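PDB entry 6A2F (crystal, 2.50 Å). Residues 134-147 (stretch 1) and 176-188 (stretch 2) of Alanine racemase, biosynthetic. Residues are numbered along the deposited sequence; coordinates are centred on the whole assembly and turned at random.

Stretch 1 (134-147) DPAALRAWHARLRS
Stretch 2 176-188: ESFLGLLDLDFDQ

Helix and turn-rich segment meet through apolar packing around a buried histidine, with two arginines reaching carboxylates and backbone carbonyls. Asp134 (chi1 p) caps the helix, its OD1 accepting from Ala137 N (2.8 Å); the helix then runs from Pro135 to about Leu145. The helix ending near Leu179 passes into two overlapping type I turns, Leu179–Leu182 and Leu181–Leu184, followed by extended Leu184–Phe186. In register, Pro135 CA lies 7.5 Å from Leu181 CA, His142 pairs with Leu184 and Arg146 with Asp185; 603 Å² is buried. Leu181, Leu184, Phe186 and Asp187 are chi1 m, Asp183 p; the ends of Leu181, Asp183, Phe186 and Asp187 come nearer than their CA-to-CB bonds suggest. Buried, apolar Leu138 (chi1 t) fills space, its CD2 4.1 Å from Leu181 CD1 and 3.8 Å from Phe186 CZ. Long Arg139 (m, t) starts sideways but carries its charge to exposed Asp183: NH2 salt-bridges OD2 (2.6 Å), while Arg139 NH1 donates to Gly180 O (3.2 Å). Buried His142 (t, chi2 -86°) uses edge and face: NE2 donates to Asp185 O (2.8 Å), Leu184 CB lies 4.1 Å above the His142 ring centroid, and the His142 ring edge meets the Phe186 ring face (planes at 75°). Arg146 (t, p, m) likewise reaches out, NH1 donating to Asp185 O (3.1 Å) and NH2 salt-bridging Asp187 OD2 (3.0 Å).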

# COMPACT_ATOMS: atom_id res chain seq x y z
N ASP A 134 -4.55 8.59 31.75
CA ASP A 134 -3.48 8.85 32.72
C ASP A 134 -3.71 7.97 33.96
O ASP A 134 -4.81 7.43 34.14
CB ASP A 134 -3.37 10.35 33.08
CG ASP A 134 -4.65 10.93 33.67
OD1 ASP A 134 -5.22 10.36 34.64
OD2 ASP A 134 -5.10 12.00 33.18
N PRO A 135 -2.68 7.80 34.83
CA PRO A 135 -2.89 6.94 35.99
C PRO A 135 -4.11 7.28 36.86
O PRO A 135 -4.83 6.37 37.28
CB PRO A 135 -1.59 7.10 36.78
CG PRO A 135 -0.57 7.39 35.74
CD PRO A 135 -1.28 8.23 34.70
N ALA A 136 -4.37 8.57 37.09
CA ALA A 136 -5.51 8.98 37.93
C ALA A 136 -6.86 8.56 37.35
O ALA A 136 -7.71 8.03 38.06
CB ALA A 136 -5.47 10.48 38.21
N ALA A 137 -7.05 8.80 36.05
CA ALA A 137 -8.29 8.46 35.36
C ALA A 137 -8.52 6.95 35.33
O ALA A 137 -9.65 6.48 35.49
CB ALA A 137 -8.30 9.04 33.96
N LEU A 138 -7.44 6.18 35.15
CA LEU A 138 -7.55 4.72 35.12
C LEU A 138 -7.99 4.17 36.48
O LEU A 138 -8.82 3.26 36.53
CB LEU A 138 -6.25 4.07 34.65
CG LEU A 138 -6.43 2.65 34.09
CD1 LEU A 138 -5.52 2.42 32.90
CD2 LEU A 138 -6.23 1.56 35.15
N ARG A 139 -7.44 4.73 37.55
CA ARG A 139 -7.86 4.33 38.91
C ARG A 139 -9.35 4.62 39.09
O ARG A 139 -10.09 3.78 39.60
CB ARG A 139 -7.01 5.03 39.98
CG ARG A 139 -5.51 4.92 39.74
CD ARG A 139 -4.67 5.45 40.89
NE ARG A 139 -4.32 4.37 41.81
CZ ARG A 139 -3.15 3.75 41.83
NH1 ARG A 139 -2.18 4.09 40.99
NH2 ARG A 139 -2.95 2.78 42.70
N ALA A 140 -9.78 5.80 38.65
CA ALA A 140 -11.18 6.19 38.71
C ALA A 140 -12.09 5.21 37.96
O ALA A 140 -13.12 4.78 38.48
CB ALA A 140 -11.37 7.61 38.18
N TRP A 141 -11.68 4.85 36.74
CA TRP A 141 -12.44 3.90 35.93
C TRP A 141 -12.41 2.48 36.51
O TRP A 141 -13.38 1.74 36.38
CB TRP A 141 -11.99 3.93 34.47
CG TRP A 141 -12.63 5.06 33.74
CD1 TRP A 141 -12.11 6.31 33.55
CD2 TRP A 141 -13.93 5.07 33.14
NE1 TRP A 141 -13.00 7.09 32.86
CE2 TRP A 141 -14.13 6.35 32.59
CE3 TRP A 141 -14.94 4.11 33.01
CZ2 TRP A 141 -15.30 6.71 31.92
CZ3 TRP A 141 -16.11 4.46 32.34
CH2 TRP A 141 -16.28 5.75 31.80
N HIS A 142 -11.30 2.12 37.15
CA HIS A 142 -11.22 0.84 37.85
C HIS A 142 -12.28 0.78 38.96
O HIS A 142 -13.00 -0.21 39.06
CB HIS A 142 -9.82 0.58 38.43
CG HIS A 142 -9.69 -0.75 39.09
ND1 HIS A 142 -10.04 -0.96 40.41
CD2 HIS A 142 -9.27 -1.95 38.62
CE1 HIS A 142 -9.83 -2.23 40.72
NE2 HIS A 142 -9.37 -2.85 39.65
N ALA A 143 -12.36 1.84 39.75
CA ALA A 143 -13.36 1.97 40.82
C ALA A 143 -14.80 1.84 40.31
O ALA A 143 -15.65 1.25 40.99
CB ALA A 143 -13.18 3.29 41.56
N ARG A 144 -15.07 2.37 39.12
CA ARG A 144 -16.40 2.29 38.53
C ARG A 144 -16.70 0.88 38.02
O ARG A 144 -17.82 0.39 38.17
CB ARG A 144 -16.55 3.31 37.40
CG ARG A 144 -17.99 3.77 37.14
CD ARG A 144 -18.05 5.04 36.29
NE ARG A 144 -16.87 5.89 36.47
CZ ARG A 144 -16.67 7.07 35.89
NH1 ARG A 144 -17.58 7.59 35.07
NH2 ARG A 144 -15.54 7.74 36.14
N LEU A 145 -15.69 0.23 37.45
CA LEU A 145 -15.91 -0.98 36.64
C LEU A 145 -15.66 -2.32 37.34
O LEU A 145 -16.13 -3.34 36.85
CB LEU A 145 -15.09 -0.91 35.34
CG LEU A 145 -15.52 0.14 34.32
CD1 LEU A 145 -14.47 0.26 33.21
CD2 LEU A 145 -16.88 -0.19 33.72
N ARG A 146 -14.95 -2.31 38.46
CA ARG A 146 -14.52 -3.56 39.11
C ARG A 146 -15.66 -4.53 39.47
O ARG A 146 -15.49 -5.74 39.34
CB ARG A 146 -13.63 -3.28 40.34
CG ARG A 146 -13.17 -4.52 41.11
CD ARG A 146 -12.18 -5.39 40.35
NE ARG A 146 -12.83 -6.40 39.51
CZ ARG A 146 -12.18 -7.32 38.78
NH1 ARG A 146 -10.85 -7.37 38.78
NH2 ARG A 146 -12.87 -8.19 38.05
N SER A 147 -16.80 -4.00 39.90
CA SER A 147 -17.97 -4.83 40.20
C SER A 147 -19.19 -4.48 39.33
O SER A 147 -20.33 -4.78 39.70
CB SER A 147 -18.32 -4.80 41.70
OG SER A 147 -18.84 -3.55 42.09
N GLU A 176 7.55 1.59 34.76
CA GLU A 176 7.28 2.10 36.11
C GLU A 176 5.85 2.61 36.25
O GLU A 176 5.22 2.40 37.29
CB GLU A 176 8.29 3.19 36.50
CG GLU A 176 9.61 2.65 37.01
CD GLU A 176 10.70 3.71 37.09
OE1 GLU A 176 10.37 4.91 37.21
OE2 GLU A 176 11.89 3.33 37.03
N SER A 177 5.36 3.28 35.21
CA SER A 177 3.98 3.75 35.16
C SER A 177 3.00 2.57 35.27
O SER A 177 2.07 2.61 36.08
CB SER A 177 3.73 4.53 33.87
OG SER A 177 2.35 4.86 33.73
N PHE A 178 3.24 1.54 34.46
CA PHE A 178 2.45 0.32 34.46
C PHE A 178 2.46 -0.35 35.83
O PHE A 178 1.40 -0.64 36.39
CB PHE A 178 2.98 -0.65 33.38
CG PHE A 178 2.07 -1.82 33.10
CD1 PHE A 178 2.10 -2.96 33.91
CD2 PHE A 178 1.22 -1.81 32.00
CE1 PHE A 178 1.27 -4.04 33.65
CE2 PHE A 178 0.39 -2.89 31.73
CZ PHE A 178 0.42 -4.01 32.55
N LEU A 179 3.66 -0.56 36.38
CA LEU A 179 3.84 -1.23 37.67
C LEU A 179 3.20 -0.47 38.83
O LEU A 179 2.78 -1.07 39.82
CB LEU A 179 5.32 -1.47 37.96
CG LEU A 179 6.09 -2.51 37.12
CD1 LEU A 179 7.59 -2.30 37.27
CD2 LEU A 179 5.70 -3.94 37.47
N GLY A 180 3.13 0.86 38.71
CA GLY A 180 2.53 1.70 39.73
C GLY A 180 1.02 1.53 39.87
O GLY A 180 0.40 2.17 40.72
N LEU A 181 0.43 0.68 39.04
CA LEU A 181 -1.00 0.41 39.11
C LEU A 181 -1.32 -1.00 39.60
O LEU A 181 -2.48 -1.35 39.79
CB LEU A 181 -1.66 0.65 37.75
CG LEU A 181 -1.74 2.07 37.19
CD1 LEU A 181 -2.19 2.02 35.74
CD2 LEU A 181 -2.66 2.96 38.01
N LEU A 182 -0.28 -1.80 39.84
CA LEU A 182 -0.46 -3.21 40.16
C LEU A 182 -0.88 -3.49 41.61
O LEU A 182 -0.95 -4.65 42.04
CB LEU A 182 0.76 -4.04 39.73
CG LEU A 182 1.14 -4.02 38.23
CD1 LEU A 182 2.10 -5.15 37.90
CD2 LEU A 182 -0.08 -4.08 37.31
N ASP A 183 -1.17 -2.42 42.35
CA ASP A 183 -1.85 -2.53 43.64
C ASP A 183 -3.35 -2.78 43.43
O ASP A 183 -4.04 -3.27 44.33
CB ASP A 183 -1.63 -1.27 44.47
CG ASP A 183 -2.05 -0.01 43.74
OD1 ASP A 183 -1.31 0.44 42.85
OD2 ASP A 183 -3.13 0.53 44.06
N LEU A 184 -3.85 -2.43 42.24
CA LEU A 184 -5.26 -2.62 41.88
C LEU A 184 -5.54 -4.05 41.43
O LEU A 184 -4.68 -4.70 40.84
CB LEU A 184 -5.67 -1.65 40.76
CG LEU A 184 -5.56 -0.14 40.97
CD1 LEU A 184 -5.72 0.58 39.64
CD2 LEU A 184 -6.57 0.35 41.99
N ASP A 185 -6.76 -4.51 41.69
CA ASP A 185 -7.18 -5.86 41.34
C ASP A 185 -7.45 -5.99 39.84
O ASP A 185 -8.46 -5.51 39.32
CB ASP A 185 -8.43 -6.25 42.14
CG ASP A 185 -8.78 -7.73 42.03
OD1 ASP A 185 -8.31 -8.42 41.09
OD2 ASP A 185 -9.54 -8.22 42.89
N PHE A 186 -6.52 -6.65 39.15
CA PHE A 186 -6.63 -6.94 37.73
C PHE A 186 -6.59 -8.44 37.48
O PHE A 186 -5.79 -9.16 38.09
CB PHE A 186 -5.48 -6.28 36.96
CG PHE A 186 -5.65 -4.80 36.74
CD1 PHE A 186 -6.71 -4.30 35.99
CD2 PHE A 186 -4.72 -3.90 37.26
CE1 PHE A 186 -6.86 -2.94 35.78
CE2 PHE A 186 -4.86 -2.53 37.05
CZ PHE A 186 -5.93 -2.05 36.30
N ASP A 187 -7.45 -8.92 36.59
CA ASP A 187 -7.47 -10.33 36.23
C ASP A 187 -6.32 -10.68 35.29
O ASP A 187 -5.73 -11.75 35.41
CB ASP A 187 -8.81 -10.70 35.59
CG ASP A 187 -9.97 -10.56 36.55
OD1 ASP A 187 -10.05 -11.38 37.49
OD2 ASP A 187 -10.79 -9.64 36.37
N GLN A 188 -6.02 -9.77 34.37
CA GLN A 188 -4.95 -9.97 33.39
C GLN A 188 -4.19 -8.67 33.16
O GLN A 188 -4.78 -7.58 33.18
CB GLN A 188 -5.49 -10.48 32.04
CG GLN A 188 -6.51 -11.60 32.10
CD GLN A 188 -5.91 -12.98 32.40
OE1 GLN A 188 -6.65 -13.94 32.56
NE2 GLN A 188 -4.59 -13.07 32.45